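PDB 4Q88: glycoside hydrolase family 88 protein from Bacteroides vulgatus, which probably acts as a hydrolase on glycosidic substrates, although its own substrate and reaction are not established. Local coordinates for residues L110-P115 against Y156-N161; M147-M152 against F216-K221. All coordinates share one frame; numbering follows the deposited sequence.

Contacts 1 and 2 share helix 144-159, which meets helix 103-113 in contact 1 and helix 209-225 in contact 2. Their centres lie about 16 Å apart. Along the chain the segments alternate, 110-115, 147-152, 156-161, 216-221, so helix 144-159 meets its later partner first, through 147-152, and its earlier partner near its end, through 156-161. Contact 2 is buried, its centre about 7 Å from the centre of the chain; contact 1 sits at the surface, about 20 Å out, where two helices end. The pair illustrates how one helix of what is probably an (alpha/alpha)6 barrel, as in this clan, changes its bonding along its length: apolar at the buried middle, charged at the end.

Contact 1: L110-P115 against Y156-N161; sequences LYKLDP and YDITKN
K112 reaches across to D157 with a bond of 2.8 Å from NZ to OD2, the donor lying on the syn lone pair of that oxygen. The lysine chain curls to get there, bent at chi2, chi3 and chi4, and K112 CD passes I158 CG1 at 3.8 Å on the way. K160, just beyond the helix end, approaches the same residue: its NZ donates to the backbone D157 O at 2.7 Å, in the carbonyl plane, with only a long salt bridge of 3.9 Å to D157 OD1. With an alanine in place of D157, the K112 ammonium would probably lose its mate across the helices, leaving two lysine charges without the carboxylate they share. Beside this network Y111 brings CE1 to I158 CG2 at 3.6 Å, an oblique contact, while P115 CA covers one ring face. T159 OG1 is used twice, accepting from N161 N at 3.0 Å in an ST turn and bonding M155 O, and N161 OD1 takes the backbone N of L163. Two helix ends joined by a salt-bridge network over a small apolar patch fit neighbouring helices in the (alpha/alpha)6 barrel expected of this six-hairpin family.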
ATOM      1  N   LEU A 110     -13.006   9.753  -4.867  1.00 21.26           N
ATOM      2  CA  LEU A 110     -14.217  10.522  -4.512  1.00 21.62           C
ATOM      3  C   LEU A 110     -14.705  11.445  -5.652  1.00 22.55           C
ATOM      4  O   LEU A 110     -15.917  11.576  -5.900  1.00 23.01           O
ATOM      5  CB  LEU A 110     -13.976  11.292  -3.222  1.00 21.36           C
ATOM      6  CG  LEU A 110     -13.861  10.419  -1.977  1.00 20.50           C
ATOM      7  CD1 LEU A 110     -13.394  11.260  -0.810  1.00 22.10           C
ATOM      8  CD2 LEU A 110     -15.158   9.676  -1.651  1.00 23.12           C
ATOM      9  N   TYR A 111     -13.771  12.048  -6.365  1.00 21.86           N
ATOM     10  CA  TYR A 111     -14.098  12.782  -7.590  1.00 23.72           C
ATOM     11  C   TYR A 111     -14.819  11.924  -8.629  1.00 26.44           C
ATOM     12  O   TYR A 111     -15.796  12.370  -9.275  1.00 25.96           O
ATOM     13  CB  TYR A 111     -12.819  13.330  -8.189  1.00 23.45           C
ATOM     14  CG  TYR A 111     -13.016  14.049  -9.494  1.00 24.52           C
ATOM     15  CD1 TYR A 111     -13.093  13.360 -10.677  1.00 25.12           C
ATOM     16  CD2 TYR A 111     -13.132  15.438  -9.527  1.00 25.36           C
ATOM     17  CE1 TYR A 111     -13.281  14.002 -11.900  1.00 25.68           C
ATOM     18  CE2 TYR A 111     -13.322  16.092 -10.748  1.00 25.63           C
ATOM     19  CZ  TYR A 111     -13.415  15.364 -11.900  1.00 27.66           C
ATOM     20  OH  TYR A 111     -13.591  15.994 -13.088  1.00 31.13           O
ATOM     21  N   LYS A 112     -14.319  10.715  -8.880  1.00 26.14           N
ATOM     22  CA  LYS A 112     -15.018   9.865  -9.845  1.00 28.51           C
ATOM     23  C   LYS A 112     -16.482   9.626  -9.505  1.00 28.85           C
ATOM     24  O   LYS A 112     -17.338   9.534 -10.411  1.00 27.37           O
ATOM     25  CB  LYS A 112     -14.291   8.522 -10.012  1.00 30.75           C
ATOM     26  CG  LYS A 112     -12.998   8.655 -10.796  1.00 33.43           C
ATOM     27  CD  LYS A 112     -13.201   9.187 -12.224  1.00 38.00           C
ATOM     28  CE  LYS A 112     -14.111   8.296 -13.058  1.00 40.59           C
ATOM     29  NZ  LYS A 112     -13.547   6.912 -13.239  1.00 42.22           N
ATOM     30  N   LEU A 113     -16.782   9.517  -8.224  1.00 26.19           N
ATOM     31  CA  LEU A 113     -18.167   9.329  -7.772  1.00 28.88           C
ATOM     32  C   LEU A 113     -19.041  10.553  -7.944  1.00 31.92           C
ATOM     33  O   LEU A 113     -20.255  10.423  -8.203  1.00 32.35           O
ATOM     34  CB  LEU A 113     -18.245   8.898  -6.301  1.00 27.92           C
ATOM     35  CG  LEU A 113     -17.482   7.636  -5.963  1.00 29.39           C
ATOM     36  CD1 LEU A 113     -17.606   7.348  -4.474  1.00 30.75           C
ATOM     37  CD2 LEU A 113     -17.968   6.457  -6.788  1.00 28.95           C
ATOM     38  N   ASP A 114     -18.450  11.737  -7.795  1.00 30.25           N
ATOM     39  CA  ASP A 114     -19.234  12.997  -7.780  1.00 30.45           C
ATOM     40  C   ASP A 114     -18.280  14.109  -8.207  1.00 29.64           C
ATOM     41  O   ASP A 114     -17.662  14.763  -7.347  1.00 28.16           O
ATOM     42  CB  ASP A 114     -19.776  13.219  -6.366  1.00 32.14           C
ATOM     43  CG  ASP A 114     -20.540  14.514  -6.209  1.00 40.77           C
ATOM     44  OD1 ASP A 114     -21.158  14.965  -7.193  1.00 41.91           O
ATOM     45  OD2 ASP A 114     -20.522  15.067  -5.079  1.00 41.99           O
ATOM     46  N   PRO A 115     -18.095  14.264  -9.529  1.00 28.94           N
ATOM     47  CA  PRO A 115     -17.080  15.167 -10.038  1.00 28.64           C
ATOM     48  C   PRO A 115     -17.303  16.583  -9.634  1.00 30.12           C
ATOM     49  O   PRO A 115     -18.412  17.095  -9.732  1.00 28.87           O
ATOM     50  CB  PRO A 115     -17.189  15.006 -11.555  1.00 30.47           C
ATOM     51  CG  PRO A 115     -17.617  13.582 -11.715  1.00 32.90           C
ATOM     52  CD  PRO A 115     -18.587  13.370 -10.589  1.00 31.39           C
ATOM     53  N   TYR A 156      -4.402   9.910 -14.303  1.00 20.75           N
ATOM     54  CA  TYR A 156      -4.575   9.619 -15.736  1.00 21.80           C
ATOM     55  C   TYR A 156      -6.025   9.284 -16.047  1.00 22.82           C
ATOM     56  O   TYR A 156      -6.594   9.780 -17.055  1.00 23.34           O
ATOM     57  CB  TYR A 156      -3.654   8.486 -16.243  1.00 21.63           C
ATOM     58  CG  TYR A 156      -3.908   8.227 -17.691  1.00 21.54           C
ATOM     59  CD1 TYR A 156      -3.310   9.024 -18.657  1.00 23.01           C
ATOM     60  CD2 TYR A 156      -4.863   7.288 -18.115  1.00 23.53           C
ATOM     61  CE1 TYR A 156      -3.597   8.890 -20.008  1.00 24.07           C
ATOM     62  CE2 TYR A 156      -5.158   7.125 -19.482  1.00 25.04           C
ATOM     63  CZ  TYR A 156      -4.509   7.928 -20.424  1.00 27.37           C
ATOM     64  OH  TYR A 156      -4.767   7.805 -21.770  1.00 27.88           O
ATOM     65  N   ASP A 157      -6.640   8.405 -15.250  1.00 21.79           N
ATOM     66  CA  ASP A 157      -8.030   8.020 -15.524  1.00 24.58           C
ATOM     67  C   ASP A 157      -8.947   9.247 -15.641  1.00 23.54           C
ATOM     68  O   ASP A 157      -9.845   9.326 -16.540  1.00 25.29           O
ATOM     69  CB  ASP A 157      -8.539   7.129 -14.387  1.00 26.09           C
ATOM     70  CG  ASP A 157      -9.956   6.711 -14.584  1.00 30.75           C
ATOM     71  OD1 ASP A 157     -10.247   6.146 -15.648  1.00 33.09           O
ATOM     72  OD2 ASP A 157     -10.757   6.946 -13.687  1.00 33.61           O
ATOM     73  N   ILE A 158      -8.712  10.220 -14.778  1.00 21.58           N
ATOM     74  CA  ILE A 158      -9.487  11.505 -14.817  1.00 24.62           C
ATOM     75  C   ILE A 158      -9.088  12.439 -15.954  1.00 25.45           C
ATOM     76  O   ILE A 158      -9.955  12.864 -16.731  1.00 26.87           O
ATOM     77  CB  ILE A 158      -9.390  12.237 -13.489  1.00 24.28           C
ATOM     78  CG1 ILE A 158     -10.047  11.384 -12.394  1.00 23.82           C
ATOM     79  CG2 ILE A 158     -10.078  13.620 -13.559  1.00 26.69           C
ATOM     80  CD1 ILE A 158      -9.656  11.796 -10.994  1.00 23.91           C
ATOM     81  N   THR A 159      -7.803  12.752 -16.064  1.00 24.67           N
ATOM     82  CA  THR A 159      -7.334  13.782 -16.968  1.00 25.39           C
ATOM     83  C   THR A 159      -7.073  13.364 -18.393  1.00 26.40           C
ATOM     84  O   THR A 159      -7.054  14.219 -19.315  1.00 24.79           O
ATOM     85  CB  THR A 159      -6.025  14.392 -16.457  1.00 27.65           C
ATOM     86  OG1 THR A 159      -5.023  13.387 -16.429  1.00 24.81           O
ATOM     87  CG2 THR A 159      -6.194  15.024 -15.055  1.00 26.69           C
ATOM     88  N   LYS A 160      -6.822  12.069 -18.572  1.00 24.33           N
ATOM     89  CA  LYS A 160      -6.218  11.492 -19.762  1.00 25.12           C
ATOM     90  C   LYS A 160      -4.953  12.178 -20.203  1.00 24.82           C
ATOM     91  O   LYS A 160      -4.612  12.142 -21.376  1.00 26.33           O
ATOM     92  CB  LYS A 160      -7.228  11.437 -20.926  1.00 27.50           C
ATOM     93  CG  LYS A 160      -8.581  10.897 -20.530  1.00 29.72           C
ATOM     94  CD  LYS A 160      -8.545   9.452 -20.082  1.00 31.16           C
ATOM     95  CE  LYS A 160      -9.934   8.838 -20.172  1.00 36.69           C
ATOM     96  NZ  LYS A 160     -10.445   8.206 -18.944  1.00 37.69           N
ATOM     97  N   ASN A 161      -4.217  12.762 -19.270  1.00 23.09           N
ATOM     98  CA  ASN A 161      -2.951  13.404 -19.569  1.00 23.61           C
ATOM     99  C   ASN A 161      -1.853  12.318 -19.587  1.00 24.83           C
ATOM    100  O   ASN A 161      -1.491  11.782 -18.516  1.00 22.49           O
ATOM    101  CB  ASN A 161      -2.651  14.487 -18.530  1.00 24.10           C
ATOM    102  CG  ASN A 161      -1.287  15.140 -18.705  1.00 24.55           C
ATOM    103  OD1 ASN A 161      -0.441  14.699 -19.491  1.00 24.50           O
ATOM    104  ND2 ASN A 161      -1.060  16.217 -17.954  1.00 25.52           N
TER

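Contact 2: M147-M152 against F216-K221; sequences MVMPVM and FAAFAK
K221, whose side chain meets P150 across the contact, is held in its own helix by a 3.0 Å bond from K221 N to A217 O. On the facing helix the turn is less regular. As a proline, P150 has no N-H to give, and neither its nitrogen nor that of V151 is hydrogen-bonded to the preceding helical turn, so helix 144-159 is kinked just where it faces its neighbour. The proline ring is used for packing instead: P150 CG lies 4.0 Å from K221 CE, the two side chains passing obliquely and the lysine offering carbons.

The other half of the contact belongs to the selenomethionine M149. Its chain runs extended through chi2 and then bends at chi3 (-56°), which sets the terminal methyl squarely above F219. M149 CE stands 3.8 Å from the centroid of the F219 ring and only 5° off the normal, a CH-pi contact over one face; M149 SE takes part more obliquely, at 4.7 Å from the same centroid, as a Met-aromatic contact. The CA-CB bond of F219 points away from the opposing segment, but the ring still offers it a face. The same methyl also presses on A218, with M149 CE 3.4 Å from A218 CB, tighter than usual. W139 and L168 also touch M149, and L172 touches F219.

The short axes run parallel within 4°, 8.7 Å apart, consistent with neighbouring helices of the (alpha/alpha)6 barrel expected of this family. With nothing polar joining the two segments, their cohesion rests on dispersion, the pi face and close fit of shape.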
HETATM    1  N   MSE A 147       2.438   4.728  -2.008  1.00 14.67           N
HETATM    2  CA  MSE A 147       1.884   6.064  -1.761  1.00 14.53           C
HETATM    3  C   MSE A 147       1.509   6.776  -3.085  1.00 17.37           C
HETATM    4  O   MSE A 147       0.509   7.490  -3.171  1.00 18.77           O
HETATM    5  CB  MSE A 147       2.876   6.885  -0.961  1.00 16.11           C
HETATM    6  CG  MSE A 147       3.285   6.305   0.380  1.00 16.21           C
HETATM    7 SE   MSE A 147       1.810   5.580   1.481  0.70 20.19          SE
HETATM    8  CE  MSE A 147       2.793   3.989   2.080  1.00 23.08           C
ATOM      9  N   VAL A 148       2.330   6.587  -4.091  1.00 16.86           N
ATOM     10  CA  VAL A 148       2.265   7.420  -5.301  1.00 16.90           C
ATOM     11  C   VAL A 148       1.994   6.714  -6.611  1.00 17.04           C
ATOM     12  O   VAL A 148       1.297   7.297  -7.486  1.00 18.14           O
ATOM     13  CB  VAL A 148       3.473   8.387  -5.408  1.00 15.91           C
ATOM     14  CG1 VAL A 148       3.148   9.532  -6.335  1.00 15.88           C
ATOM     15  CG2 VAL A 148       3.865   8.978  -4.055  1.00 16.99           C
HETATM   16  N   MSE A 149       2.431   5.474  -6.817  1.00 16.13           N
HETATM   17  CA  MSE A 149       2.117   4.852  -8.108  1.00 16.20           C
HETATM   18  C   MSE A 149       0.620   4.871  -8.414  1.00 15.23           C
HETATM   19  O   MSE A 149       0.243   5.172  -9.550  1.00 17.29           O
HETATM   20  CB  MSE A 149       2.647   3.419  -8.374  1.00 16.48           C
HETATM   21  CG  MSE A 149       4.168   3.357  -8.434  1.00 16.34           C
HETATM   22 SE   MSE A 149       4.871   1.798  -9.371  0.70 20.96          SE
HETATM   23  CE  MSE A 149       3.967   0.476  -8.295  1.00 16.76           C
ATOM     24  N   PRO A 150      -0.265   4.500  -7.476  1.00 15.22           N
ATOM     25  CA  PRO A 150      -1.698   4.521  -7.827  1.00 16.81           C
ATOM     26  C   PRO A 150      -2.267   5.957  -8.059  1.00 18.22           C
ATOM     27  O   PRO A 150      -3.253   6.121  -8.784  1.00 18.14           O
ATOM     28  CB  PRO A 150      -2.375   3.872  -6.624  1.00 16.49           C
ATOM     29  CG  PRO A 150      -1.279   3.205  -5.865  1.00 16.39           C
ATOM     30  CD  PRO A 150      -0.056   4.029  -6.109  1.00 15.95           C
ATOM     31  N   VAL A 151      -1.658   6.978  -7.494  1.00 18.34           N
ATOM     32  CA  VAL A 151      -1.990   8.372  -7.851  1.00 18.25           C
ATOM     33  C   VAL A 151      -1.839   8.585  -9.376  1.00 19.28           C
ATOM     34  O   VAL A 151      -2.708   9.195 -10.045  1.00 17.68           O
ATOM     35  CB  VAL A 151      -1.056   9.359  -7.145  1.00 19.41           C
ATOM     36  CG1 VAL A 151      -1.364  10.754  -7.617  1.00 20.44           C
ATOM     37  CG2 VAL A 151      -1.258   9.267  -5.636  1.00 20.22           C
HETATM   38  N   MSE A 152      -0.773   8.023  -9.951  1.00 19.18           N
HETATM   39  CA  MSE A 152      -0.476   8.259 -11.341  1.00 20.34           C
HETATM   40  C   MSE A 152      -1.591   7.693 -12.218  1.00 20.55           C
HETATM   41  O   MSE A 152      -2.061   8.395 -13.169  1.00 20.63           O
HETATM   42  CB  MSE A 152       0.899   7.721 -11.796  1.00 19.68           C
HETATM   43  CG  MSE A 152       2.133   8.073 -10.929  1.00 20.27           C
HETATM   44 SE   MSE A 152       2.293  10.003 -10.644  0.70 23.54          SE
HETATM   45  CE  MSE A 152       3.520  10.428 -12.083  1.00 21.16           C
ATOM     46  N   PHE A 216       4.415  -4.569  -3.819  1.00 15.07           N
ATOM     47  CA  PHE A 216       3.606  -5.615  -4.458  1.00 15.46           C
ATOM     48  C   PHE A 216       2.128  -5.178  -4.562  1.00 16.08           C
ATOM     49  O   PHE A 216       1.520  -5.332  -5.653  1.00 16.33           O
ATOM     50  CB  PHE A 216       3.726  -6.892  -3.646  1.00 15.52           C
ATOM     51  CG  PHE A 216       3.140  -8.109  -4.270  1.00 15.23           C
ATOM     52  CD1 PHE A 216       3.580  -8.594  -5.471  1.00 15.66           C
ATOM     53  CD2 PHE A 216       2.237  -8.892  -3.533  1.00 16.18           C
ATOM     54  CE1 PHE A 216       3.046  -9.743  -6.022  1.00 15.72           C
ATOM     55  CE2 PHE A 216       1.753 -10.074  -4.059  1.00 17.21           C
ATOM     56  CZ  PHE A 216       2.157 -10.520  -5.289  1.00 17.08           C
ATOM     57  N   ALA A 217       1.564  -4.658  -3.484  1.00 14.63           N
ATOM     58  CA  ALA A 217       0.165  -4.108  -3.550  1.00 17.35           C
ATOM     59  C   ALA A 217       0.070  -2.913  -4.524  1.00 16.73           C
ATOM     60  O   ALA A 217      -0.934  -2.769  -5.202  1.00 16.58           O
ATOM     61  CB  ALA A 217      -0.304  -3.676  -2.194  1.00 18.85           C
ATOM     62  N   ALA A 218       1.110  -2.088  -4.551  1.00 16.44           N
ATOM     63  CA  ALA A 218       1.184  -0.999  -5.523  1.00 17.59           C
ATOM     64  C   ALA A 218       1.059  -1.461  -6.940  1.00 16.47           C
ATOM     65  O   ALA A 218       0.310  -0.848  -7.756  1.00 16.68           O
ATOM     66  CB  ALA A 218       2.431  -0.150  -5.310  1.00 17.27           C
ATOM     67  N   PHE A 219       1.808  -2.489  -7.324  1.00 15.91           N
ATOM     68  CA  PHE A 219       1.732  -2.955  -8.703  1.00 17.14           C
ATOM     69  C   PHE A 219       0.368  -3.499  -9.013  1.00 17.35           C
ATOM     70  O   PHE A 219      -0.154  -3.299 -10.125  1.00 17.49           O
ATOM     71  CB  PHE A 219       2.803  -4.021  -8.991  1.00 16.18           C
ATOM     72  CG  PHE A 219       4.141  -3.430  -9.275  1.00 16.58           C
ATOM     73  CD1 PHE A 219       4.357  -2.768 -10.453  1.00 19.38           C
ATOM     74  CD2 PHE A 219       5.165  -3.479  -8.368  1.00 15.49           C
ATOM     75  CE1 PHE A 219       5.586  -2.213 -10.763  1.00 19.57           C
ATOM     76  CE2 PHE A 219       6.378  -2.862  -8.623  1.00 17.71           C
ATOM     77  CZ  PHE A 219       6.594  -2.225  -9.840  1.00 18.54           C
ATOM     78  N   ALA A 220      -0.266  -4.174  -8.046  1.00 17.67           N
ATOM     79  CA  ALA A 220      -1.665  -4.584  -8.274  1.00 17.32           C
ATOM     80  C   ALA A 220      -2.593  -3.406  -8.525  1.00 16.66           C
ATOM     81  O   ALA A 220      -3.419  -3.402  -9.502  1.00 18.60           O
ATOM     82  CB  ALA A 220      -2.187  -5.388  -7.093  1.00 17.89           C
ATOM     83  N   LYS A 221      -2.462  -2.367  -7.712  1.00 17.13           N
ATOM     84  CA  LYS A 221      -3.277  -1.174  -7.906  1.00 17.37           C
ATOM     85  C   LYS A 221      -2.992  -0.451  -9.240  1.00 18.76           C
ATOM     86  O   LYS A 221      -3.913   0.097  -9.876  1.00 18.07           O
ATOM     87  CB  LYS A 221      -3.160  -0.222  -6.743  1.00 17.38           C
ATOM     88  CG  LYS A 221      -3.861  -0.758  -5.485  1.00 19.02           C
ATOM     89  CD  LYS A 221      -3.513  -0.013  -4.254  1.00 21.81           C
ATOM     90  CE  LYS A 221      -4.253   1.259  -4.039  1.00 23.05           C
ATOM     91  NZ  LYS A 221      -5.743   1.129  -3.903  1.00 26.48           N
TER